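Local atomic coordinates of oligoribonuclease (Colwellia psychrerythraea, PDB entry 6A4D), a protein that is an exonuclease that probably hydrolyses very short RNA fragments down to mononucleotides. Residues D15-G20 and E67-S72; D56-M61 and R77-E82; V83-A88 and N120-D125. The protein carries 1 engineered substitution. One frame throughout, in Å; residues are numbered along the deposited sequence.

Contact 1 (D15-G20 and E67-S72); sequences DLEMTG and EHHGKS. With 9RC (5'-O-[(S)-hydroxy(4-nitrophenoxy)phosphoryl]thymidine), chain D.
In the nucleotide pocket, where a thymidine phosphodiester analogue is bound, the backbone of M18 and the ring of H69 come together beside the sugar: M18 O lies 3.0 Å from H69 CE1, at the edge of the imidazole. The two segments share no hydrogen bond; the ligand's 3'-hydroxyl oxygen, OAK, joins them instead. OAK donates to E17 OE1 at 2.9 Å. It also accepts from M18 N at 3.1 Å with an N-H...O angle of 166°, and from H69 NE2 only weakly, the angle being 120°, although OAK sits in the plane of the H69 ring. E17 reaches this position because its chain folds back at chi2 (-44°), so that OE1 also comes within 2.5 Å of phosphate oxygen OAN. M18 SD packs against sugar carbon CAG at 3.8 Å. With an alanine in place of E17, the 3'-hydroxyl is likely to lose its acceptor, leaving the sugar freer to shift. N62 and K157 also hydrogen-bond to the ligand. The Asp-Leu-Glu run at the end of strand 11-18 matches the first exonuclease motif of the DEDD family, and a helix whose histidine meets the 3'-hydroxyl edge-on is consistent with its active site.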
loop_
_atom_site.group_PDB
_atom_site.type_symbol
_atom_site.label_atom_id
_atom_site.label_comp_id
_atom_site.label_asym_id
_atom_site.label_seq_id
_atom_site.Cartn_x
_atom_site.Cartn_y
_atom_site.Cartn_z
ATOM N N ASP A 15 12.489 -2.035 5.333
ATOM C CA ASP A 15 11.940 -3.353 5.503
ATOM C C ASP A 15 11.901 -3.639 6.979
ATOM O O ASP A 15 12.751 -3.163 7.712
ATOM C CB ASP A 15 12.767 -4.382 4.740
ATOM C CG ASP A 15 12.242 -5.822 4.912
ATOM O OD1 ASP A 15 11.047 -6.053 4.593
ATOM O OD2 ASP A 15 13.034 -6.694 5.376
ATOM N N LEU A 16 10.885 -4.409 7.385
ATOM C CA LEU A 16 10.637 -4.770 8.773
ATOM C C LEU A 16 10.482 -6.274 8.884
ATOM O O LEU A 16 10.003 -6.930 7.967
ATOM C CB LEU A 16 9.313 -4.172 9.256
ATOM C CG LEU A 16 9.153 -2.673 9.491
ATOM C CD1 LEU A 16 7.905 -2.360 10.309
ATOM C CD2 LEU A 16 10.332 -2.048 10.177
ATOM N N GLU A 17 10.858 -6.822 10.033
ATOM C CA GLU A 17 10.437 -8.168 10.403
ATOM C C GLU A 17 9.519 -7.989 11.597
ATOM O O GLU A 17 9.704 -7.051 12.397
ATOM C CB GLU A 17 11.632 -9.063 10.710
ATOM C CG GLU A 17 12.665 -9.238 9.585
ATOM C CD GLU A 17 12.031 -9.484 8.223
ATOM O OE1 GLU A 17 11.146 -10.360 8.132
ATOM O OE2 GLU A 17 12.371 -8.761 7.250
ATOM N N MET A 18 8.512 -8.852 11.677
ATOM C CA MET A 18 7.534 -8.827 12.744
ATOM C C MET A 18 7.334 -10.267 13.298
ATOM O O MET A 18 7.952 -11.213 12.829
ATOM C CB MET A 18 6.240 -8.308 12.178
ATOM C CG MET A 18 6.347 -6.989 11.462
ATOM S SD MET A 18 6.827 -7.068 9.713
ATOM C CE MET A 18 5.708 -5.862 9.034
ATOM N N THR A 19 6.442 -10.421 14.265
ATOM C CA THR A 19 6.145 -11.730 14.887
ATOM C C THR A 19 4.970 -12.363 14.221
ATOM O O THR A 19 4.520 -13.437 14.632
ATOM C CB THR A 19 5.775 -11.613 16.405
ATOM O OG1 THR A 19 4.761 -10.603 16.585
ATOM C CG2 THR A 19 6.962 -11.260 17.178
ATOM N N GLY A 20 4.421 -11.694 13.231
ATOM C CA GLY A 20 3.329 -12.256 12.452
ATOM C C GLY A 20 2.784 -11.216 11.540
ATOM O O GLY A 20 3.376 -10.124 11.424
ATOM N N GLU A 67 10.244 -20.699 13.044
ATOM C CA GLU A 67 10.990 -21.364 11.975
ATOM C C GLU A 67 11.969 -20.362 11.322
ATOM O O GLU A 67 13.157 -20.418 11.657
ATOM C CB GLU A 67 10.044 -22.060 10.976
ATOM C CG GLU A 67 10.558 -23.374 10.383
ATOM C CD GLU A 67 11.563 -23.204 9.253
ATOM O OE1 GLU A 67 11.554 -22.150 8.582
ATOM O OE2 GLU A 67 12.366 -24.137 9.022
ATOM N N HIS A 68 11.489 -19.404 10.508
ATOM C CA HIS A 68 12.398 -18.510 9.733
ATOM C C HIS A 68 13.251 -17.530 10.534
ATOM O O HIS A 68 14.416 -17.303 10.185
ATOM C CB HIS A 68 11.646 -17.781 8.636
ATOM C CG HIS A 68 11.038 -18.717 7.642
ATOM N ND1 HIS A 68 9.773 -19.247 7.798
ATOM C CD2 HIS A 68 11.546 -19.275 6.517
ATOM C CE1 HIS A 68 9.514 -20.059 6.787
ATOM N NE2 HIS A 68 10.573 -20.092 5.994
ATOM N N HIS A 69 12.714 -16.953 11.610
ATOM C CA HIS A 69 13.543 -16.056 12.432
ATOM C C HIS A 69 14.459 -16.814 13.318
ATOM O O HIS A 69 15.568 -16.320 13.622
ATOM C CB HIS A 69 12.700 -15.097 13.256
ATOM C CG HIS A 69 11.863 -14.202 12.409
ATOM N ND1 HIS A 69 10.624 -13.740 12.797
ATOM C CD2 HIS A 69 12.074 -13.727 11.162
ATOM C CE1 HIS A 69 10.117 -13.005 11.821
ATOM N NE2 HIS A 69 10.977 -12.981 10.820
ATOM N N GLY A 70 14.002 -18.001 13.755
ATOM C CA GLY A 70 14.906 -18.992 14.349
ATOM C C GLY A 70 16.004 -19.263 13.334
ATOM O O GLY A 70 17.156 -18.910 13.565
ATOM N N LYS A 71 15.606 -19.811 12.182
ATOM C CA LYS A 71 16.511 -20.085 11.055
ATOM C C LYS A 71 17.590 -19.008 10.933
ATOM O O LYS A 71 18.763 -19.332 10.982
ATOM C CB LYS A 71 15.742 -20.230 9.731
ATOM C CG LYS A 71 15.758 -21.612 9.100
ATOM C CD LYS A 71 14.943 -21.598 7.799
ATOM C CE LYS A 71 14.925 -22.950 7.078
ATOM N NZ LYS A 71 16.208 -23.267 6.371
ATOM N N SER A 72 17.201 -17.730 10.863
ATOM C CA SER A 72 18.163 -16.647 10.556
ATOM C C SER A 72 18.942 -16.047 11.727
ATOM O O SER A 72 19.827 -15.202 11.512
ATOM C CB SER A 72 17.473 -15.520 9.776
ATOM O OG SER A 72 17.049 -14.475 10.635
HETATM O OAJ 9RC D . 4.305 -14.527 9.767
HETATM C CAE 9RC D . 4.610 -14.528 8.576
HETATM N NAI 9RC D . 4.347 -15.672 7.814
HETATM C CAL 9RC D . 4.669 -15.731 6.471
HETATM O OAS 9RC D . 4.448 -16.770 5.861
HETATM C CAT 9RC D . 5.251 -14.638 5.847
HETATM C CAU 9RC D . 5.584 -14.693 4.482
HETATM C CAF 9RC D . 5.483 -13.507 6.614
HETATM N NAB 9RC D . 5.158 -13.447 7.990
HETATM C CAA 9RC D . 5.417 -12.213 8.819
HETATM O OAC 9RC D . 5.630 -11.086 7.963
HETATM C CAD 9RC D . 6.667 -12.317 9.666
HETATM C CAH 9RC D . 7.688 -11.628 8.810
HETATM O OAK 9RC D . 8.735 -11.041 9.558
HETATM C CAG 9RC D . 6.913 -10.525 8.233
HETATM C CAR 9RC D . 7.635 -9.954 6.957
HETATM O OAQ 9RC D . 7.709 -10.891 5.827
HETATM P PAP 9RC D . 9.147 -11.261 5.077
HETATM O OAO 9RC D . 9.717 -10.092 4.334
HETATM O OAN 9RC D . 10.058 -11.722 6.302
HETATM O OAM 9RC D . 9.036 -12.597 4.193
HETATM C CAV 9RC D . 9.004 -12.733 2.832
HETATM C CAW 9RC D . 8.396 -13.911 2.386
HETATM C CAY 9RC D . 8.302 -14.191 1.031
HETATM C CBA 9RC D . 8.818 -13.280 0.105
HETATM N NBB 9RC D . 8.714 -13.587 -1.186
HETATM O OBD 9RC D . 7.632 -12.973 -2.001
HETATM O OBC 9RC D . 9.677 -14.604 -1.734
HETATM C CAZ 9RC D . 9.443 -12.091 0.533
HETATM C CAX 9RC D . 9.540 -11.814 1.898
#

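Contact 2 (D56-M61 and R77-E82)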
loop_
_atom_site.group_PDB
_atom_site.type_symbol
_atom_site.label_atom_id
_atom_site.label_comp_id
_atom_site.label_asym_id
_atom_site.label_seq_id
_atom_site.Cartn_x
_atom_site.Cartn_y
_atom_site.Cartn_z
ATOM N N ASP A 56 9.063 -14.402 26.569
ATOM C CA ASP A 56 7.629 -14.622 26.376
ATOM C C ASP A 56 7.305 -14.385 24.915
ATOM O O ASP A 56 6.678 -15.222 24.261
ATOM C CB ASP A 56 6.765 -13.677 27.201
ATOM C CG ASP A 56 5.306 -13.710 26.757
ATOM O OD1 ASP A 56 4.758 -14.813 26.769
ATOM O OD2 ASP A 56 4.714 -12.670 26.369
ATOM N N VAL A 57 7.757 -13.238 24.405
ATOM C CA VAL A 57 7.381 -12.838 23.064
ATOM C C VAL A 57 7.965 -13.800 22.038
ATOM O O VAL A 57 7.231 -14.340 21.216
ATOM C CB VAL A 57 7.785 -11.376 22.757
ATOM C CG1 VAL A 57 7.715 -11.079 21.257
ATOM C CG2 VAL A 57 6.866 -10.450 23.521
ATOM N N LEU A 58 9.266 -14.026 22.108
ATOM C CA LEU A 58 9.945 -14.716 21.031
ATOM C C LEU A 58 9.449 -16.154 20.878
ATOM O O LEU A 58 9.138 -16.615 19.759
ATOM C CB LEU A 58 11.452 -14.652 21.235
ATOM C CG LEU A 58 12.009 -13.244 20.969
ATOM C CD1 LEU A 58 13.486 -13.223 21.358
ATOM C CD2 LEU A 58 11.788 -12.772 19.511
ATOM N N ASP A 59 9.264 -16.811 22.020
ATOM C CA ASP A 59 8.868 -18.221 22.058
ATOM C C ASP A 59 7.407 -18.519 21.679
ATOM O O ASP A 59 7.117 -19.677 21.408
ATOM C CB ASP A 59 9.213 -18.807 23.422
ATOM C CG ASP A 59 10.661 -18.553 23.811
ATOM O OD1 ASP A 59 11.430 -18.072 22.940
ATOM O OD2 ASP A 59 11.042 -18.797 24.986
ATOM N N ASN A 60 6.532 -17.503 21.616
ATOM C CA ASN A 60 5.105 -17.690 21.275
ATOM C C ASN A 60 4.585 -16.956 20.026
ATOM O O ASN A 60 3.365 -16.856 19.840
ATOM C CB ASN A 60 4.262 -17.295 22.482
ATOM C CG ASN A 60 4.569 -18.157 23.688
ATOM O OD1 ASN A 60 5.145 -17.697 24.671
ATOM N ND2 ASN A 60 4.221 -19.435 23.595
ATOM N N MET A 61 5.495 -16.435 19.178
ATOM C CA MET A 61 5.121 -15.970 17.807
ATOM C C MET A 61 4.696 -17.160 16.894
ATOM O O MET A 61 4.942 -18.306 17.245
ATOM C CB MET A 61 6.271 -15.154 17.186
ATOM C CG MET A 61 7.621 -15.842 16.955
ATOM S SD MET A 61 8.972 -14.641 16.814
ATOM C CE MET A 61 10.505 -15.570 16.788
ATOM N N ARG A 77 19.422 -12.415 17.901
ATOM C CA ARG A 77 19.744 -10.980 18.005
ATOM C C ARG A 77 18.716 -10.191 18.830
ATOM O O ARG A 77 19.067 -9.205 19.442
ATOM C CB ARG A 77 19.921 -10.338 16.633
ATOM C CG ARG A 77 21.291 -10.591 16.039
ATOM C CD ARG A 77 21.187 -10.533 14.519
ATOM N NE ARG A 77 20.886 -9.160 14.183
ATOM C CZ ARG A 77 19.999 -8.726 13.295
ATOM N NH1 ARG A 77 19.289 -9.577 12.568
ATOM N NH2 ARG A 77 19.833 -7.402 13.143
ATOM N N CYS A 78 17.469 -10.641 18.832
ATOM C CA CYS A 78 16.408 -9.993 19.573
ATOM C C CYS A 78 16.585 -10.266 21.097
ATOM O O CYS A 78 16.503 -9.324 21.906
ATOM C CB CYS A 78 15.013 -10.365 19.008
ATOM S SG CYS A 78 14.593 -9.542 17.409
ATOM N N ARG A 79 16.869 -11.522 21.466
ATOM C CA ARG A 79 17.309 -11.890 22.848
ATOM C C ARG A 79 18.552 -11.132 23.341
ATOM O O ARG A 79 18.603 -10.743 24.500
ATOM C CB ARG A 79 17.589 -13.389 22.949
ATOM C CG ARG A 79 16.369 -14.296 22.823
ATOM C CD ARG A 79 16.774 -15.757 23.080
ATOM N NE ARG A 79 15.935 -16.714 22.345
ATOM C CZ ARG A 79 14.661 -17.026 22.645
ATOM N NH1 ARG A 79 14.024 -16.470 23.683
ATOM N NH2 ARG A 79 13.988 -17.889 21.879
ATOM N N ASP A 80 19.540 -10.922 22.474
ATOM C CA ASP A 80 20.750 -10.138 22.835
ATOM C C ASP A 80 20.469 -8.652 22.983
ATOM O O ASP A 80 21.164 -7.949 23.725
ATOM C CB ASP A 80 21.870 -10.264 21.774
ATOM C CG ASP A 80 22.312 -11.710 21.514
ATOM O OD1 ASP A 80 22.300 -12.545 22.454
ATOM O OD2 ASP A 80 22.679 -11.997 20.344
ATOM N N SER A 81 19.486 -8.154 22.229
ATOM C CA SER A 81 19.216 -6.724 22.207
ATOM C C SER A 81 18.655 -6.184 23.536
ATOM O O SER A 81 17.784 -6.818 24.160
ATOM C CB SER A 81 18.227 -6.368 21.101
ATOM O OG SER A 81 18.229 -4.957 20.901
ATOM N N GLU A 82 19.125 -4.987 23.883
ATOM C CA GLU A 82 18.475 -4.097 24.824
ATOM C C GLU A 82 17.827 -2.888 24.125
ATOM O O GLU A 82 17.470 -1.890 24.790
ATOM C CB GLU A 82 19.511 -3.535 25.810
ATOM C CG GLU A 82 20.393 -4.537 26.538
ATOM C CD GLU A 82 21.351 -3.798 27.466
ATOM O OE1 GLU A 82 22.133 -2.979 26.954
ATOM O OE2 GLU A 82 21.292 -3.978 28.704
#
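D59 OD1 is gripped by both terminal nitrogens of R79, NH2 at 2.8 Å and NH1 at 3.1 Å. Both bonds arrive on the syn side of the carboxylate and lie almost exactly in the guanidinium plane; the NH2 bond is the straighter, at 159°. Both nitrogens go to one oxygen, and the two planes are 53° apart, so this is not the flat pairing of two oxygens with two nitrogens. A second charge, D55, forms a further salt bridge to NH1, so the arginine links two acids at the surface. The partners stand on helix 55-59 and helix 74-80, short helices that follow the three antiparallel strands in this RNase H-like exonuclease fold. Beneath the charges, the L58 and R79 side chains run antiparallel alongside each other: L58 CD1 is 3.4 Å from R79 CG, a tight fit, and stands 4.0 Å above the guanidinium plane, displaced from the centre of the group. With chi1 at -72°, which sets its CG opposite the carbonyl carbon, L58 also turns its two methyls onto C78 CB, CD1 at 4.0 Å and CD2 at 4.1 Å. Further in, L58 and C78 both rest on L29 of strand 28-36, and C78 touches A50 of strand 42-50.

Contact 3 (V83-A88 and N120-D125); sequences VSLAHA and NKYMPD
L85 puts one methyl on each of two neighbouring residues. Its CD2 lies 3.8 Å from Y122 CB and equally far from Y122 O, while its CD1 meets M123 CG at 4.1 Å. Because chi1 is -169°, the branch is swung away from the L85 backbone N, and this carries both methyls out to the turn between helix 112-122 and helix 124-127. Side chain meets side chain only through apolar groups, and no hydrogen bond joins the segments. M123 bends at chi3 (79°), and its CE ends 4.4 Å from A88 C, one helical turn beyond L85, so the thioether reaches from L85 to A88. Y122 meets L85 through its CB, for the phenol itself leads away.

The next shell fixes these groups. K121 CG lies 4.0 Å above the Y122 ring, over its centre, and the hydroxyl is hydrogen-bonded to the backbone oxygen of D26, which fixes the far end of the side chain. M123 is the first residue to leave helical geometry and so separates the two helices. On the other segment S84 is the N-cap: its OG accepts from H87 N at 3.0 Å, setting the first turn that presents L85 and A88. Below, I28 of strand 28-36 touches L85, Y122 and M123, and A88 rests on F49 of strand 42-50. N120 reaches E22 of the second subunit through a hydrogen bond. Helices laid in this way over a mixed sheet with strand order 3-2-1-4-5 are characteristic of the RNase H-like fold of the exonuclease family.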
loop_
_atom_site.group_PDB
_atom_site.type_symbol
_atom_site.label_atom_id
_atom_site.label_comp_id
_atom_site.label_asym_id
_atom_site.label_seq_id
_atom_site.Cartn_x
_atom_site.Cartn_y
_atom_site.Cartn_z
ATOM N N VAL A 83 17.692 -2.946 22.803
ATOM C CA VAL A 83 17.228 -1.791 22.025
ATOM C C VAL A 83 15.723 -1.720 22.130
ATOM O O VAL A 83 15.043 -2.598 21.660
ATOM C CB VAL A 83 17.668 -1.875 20.533
ATOM C CG1 VAL A 83 16.934 -0.857 19.655
ATOM C CG2 VAL A 83 19.185 -1.703 20.434
ATOM N N SER A 84 15.217 -0.652 22.713
ATOM C CA SER A 84 13.804 -0.419 22.753
ATOM C C SER A 84 13.347 0.171 21.435
ATOM O O SER A 84 14.130 0.850 20.735
ATOM C CB SER A 84 13.465 0.579 23.850
ATOM O OG SER A 84 13.831 1.892 23.465
ATOM N N LEU A 85 12.057 -0.048 21.154
ATOM C CA LEU A 85 11.403 0.484 19.973
ATOM C C LEU A 85 11.434 1.997 19.945
ATOM O O LEU A 85 11.722 2.575 18.878
ATOM C CB LEU A 85 9.973 -0.015 19.909
ATOM C CG LEU A 85 9.128 0.167 18.665
ATOM C CD1 LEU A 85 9.742 -0.470 17.420
ATOM C CD2 LEU A 85 7.779 -0.439 18.956
ATOM N N ALA A 86 11.179 2.628 21.113
ATOM C CA ALA A 86 11.331 4.068 21.272
ATOM C C ALA A 86 12.686 4.505 20.740
ATOM O O ALA A 86 12.773 5.487 19.995
ATOM C CB ALA A 86 11.167 4.510 22.732
ATOM N N HIS A 87 13.731 3.774 21.105
ATOM C CA HIS A 87 15.066 4.147 20.721
ATOM C C HIS A 87 15.215 4.077 19.204
ATOM O O HIS A 87 15.689 5.016 18.586
ATOM C CB HIS A 87 16.133 3.272 21.413
ATOM C CG HIS A 87 17.536 3.651 21.047
ATOM N ND1 HIS A 87 18.102 4.855 21.415
ATOM C CD2 HIS A 87 18.474 3.007 20.313
ATOM C CE1 HIS A 87 19.329 4.935 20.930
ATOM N NE2 HIS A 87 19.586 3.822 20.274
ATOM N N ALA A 88 14.822 2.942 18.634
ATOM C CA ALA A 88 14.900 2.694 17.180
ATOM C C ALA A 88 14.166 3.773 16.416
ATOM O O ALA A 88 14.668 4.334 15.447
ATOM C CB ALA A 88 14.328 1.328 16.840
ATOM N N ASN A 120 2.732 2.586 11.442
ATOM C CA ASN A 120 1.675 3.462 11.878
ATOM C C ASN A 120 1.253 3.166 13.319
ATOM O O ASN A 120 1.186 4.071 14.089
ATOM C CB ASN A 120 0.449 3.410 10.943
ATOM C CG ASN A 120 -0.806 4.038 11.563
ATOM O OD1 ASN A 120 -1.422 3.468 12.484
ATOM N ND2 ASN A 120 -1.185 5.198 11.073
ATOM N N LYS A 121 0.938 1.926 13.669
ATOM C CA LYS A 121 0.637 1.587 15.106
ATOM C C LYS A 121 1.745 1.896 16.111
ATOM O O LYS A 121 1.506 2.555 17.108
ATOM C CB LYS A 121 0.269 0.125 15.242
ATOM C CG LYS A 121 -0.296 -0.230 16.594
ATOM C CD LYS A 121 -0.947 -1.594 16.579
ATOM C CE LYS A 121 -1.210 -2.048 18.007
ATOM N NZ LYS A 121 -2.025 -3.297 18.078
ATOM N N TYR A 122 2.947 1.404 15.856
ATOM C CA TYR A 122 4.005 1.348 16.836
ATOM C C TYR A 122 5.083 2.412 16.754
ATOM O O TYR A 122 5.866 2.549 17.702
ATOM C CB TYR A 122 4.703 0.002 16.730
ATOM C CG TYR A 122 3.819 -1.192 17.048
ATOM C CD1 TYR A 122 3.381 -1.416 18.360
ATOM C CD2 TYR A 122 3.415 -2.085 16.050
ATOM C CE1 TYR A 122 2.596 -2.507 18.684
ATOM C CE2 TYR A 122 2.608 -3.169 16.365
ATOM C CZ TYR A 122 2.217 -3.383 17.691
ATOM O OH TYR A 122 1.438 -4.456 18.032
ATOM N N MET A 123 5.180 3.110 15.619
ATOM C CA MET A 123 6.195 4.165 15.402
ATOM C C MET A 123 5.564 5.365 14.686
ATOM O O MET A 123 6.079 5.833 13.669
ATOM C CB MET A 123 7.333 3.638 14.552
ATOM C CG MET A 123 8.015 2.356 15.049
ATOM S SD MET A 123 9.162 1.609 13.827
ATOM C CE MET A 123 10.631 2.647 13.989
ATOM N N PRO A 124 4.426 5.861 15.196
ATOM C CA PRO A 124 3.763 6.937 14.425
ATOM C C PRO A 124 4.657 8.222 14.126
ATOM O O PRO A 124 4.507 8.864 13.028
ATOM C CB PRO A 124 2.496 7.236 15.265
ATOM C CG PRO A 124 2.825 6.747 16.634
ATOM C CD PRO A 124 3.726 5.573 16.463
ATOM N N ASP A 125 5.610 8.531 15.024
ATOM C CA ASP A 125 6.526 9.690 14.810
ATOM C C ASP A 125 7.393 9.484 13.598
ATOM O O ASP A 125 7.637 10.407 12.828
ATOM C CB ASP A 125 7.458 9.941 16.001
ATOM C CG ASP A 125 6.700 10.351 17.291
ATOM O OD1 ASP A 125 5.499 10.741 17.236
ATOM O OD2 ASP A 125 7.316 10.264 18.371
#

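Contact 1 lines part of the ligand pocket, and the other two stand farther off: the C78 side chain of contact 2 is about 10 Å from a bound analogue, and that of Y122 in contact 3 about 12 Å. Contacts 1 and 2, with centres about 11 Å apart, touch directly. M61 CB approaches T19 O at 3.5 Å and M61 CE approaches H69 CB at 4.2 Å, so M61 packs behind both pocket segments. The L29 that supports contact 2 also touches H69. Contact 3 follows contact 2 without a gap in sequence, yet their centres are about 16 Å apart; the nearest atoms of contacts 1 and 3 are about 5 Å apart.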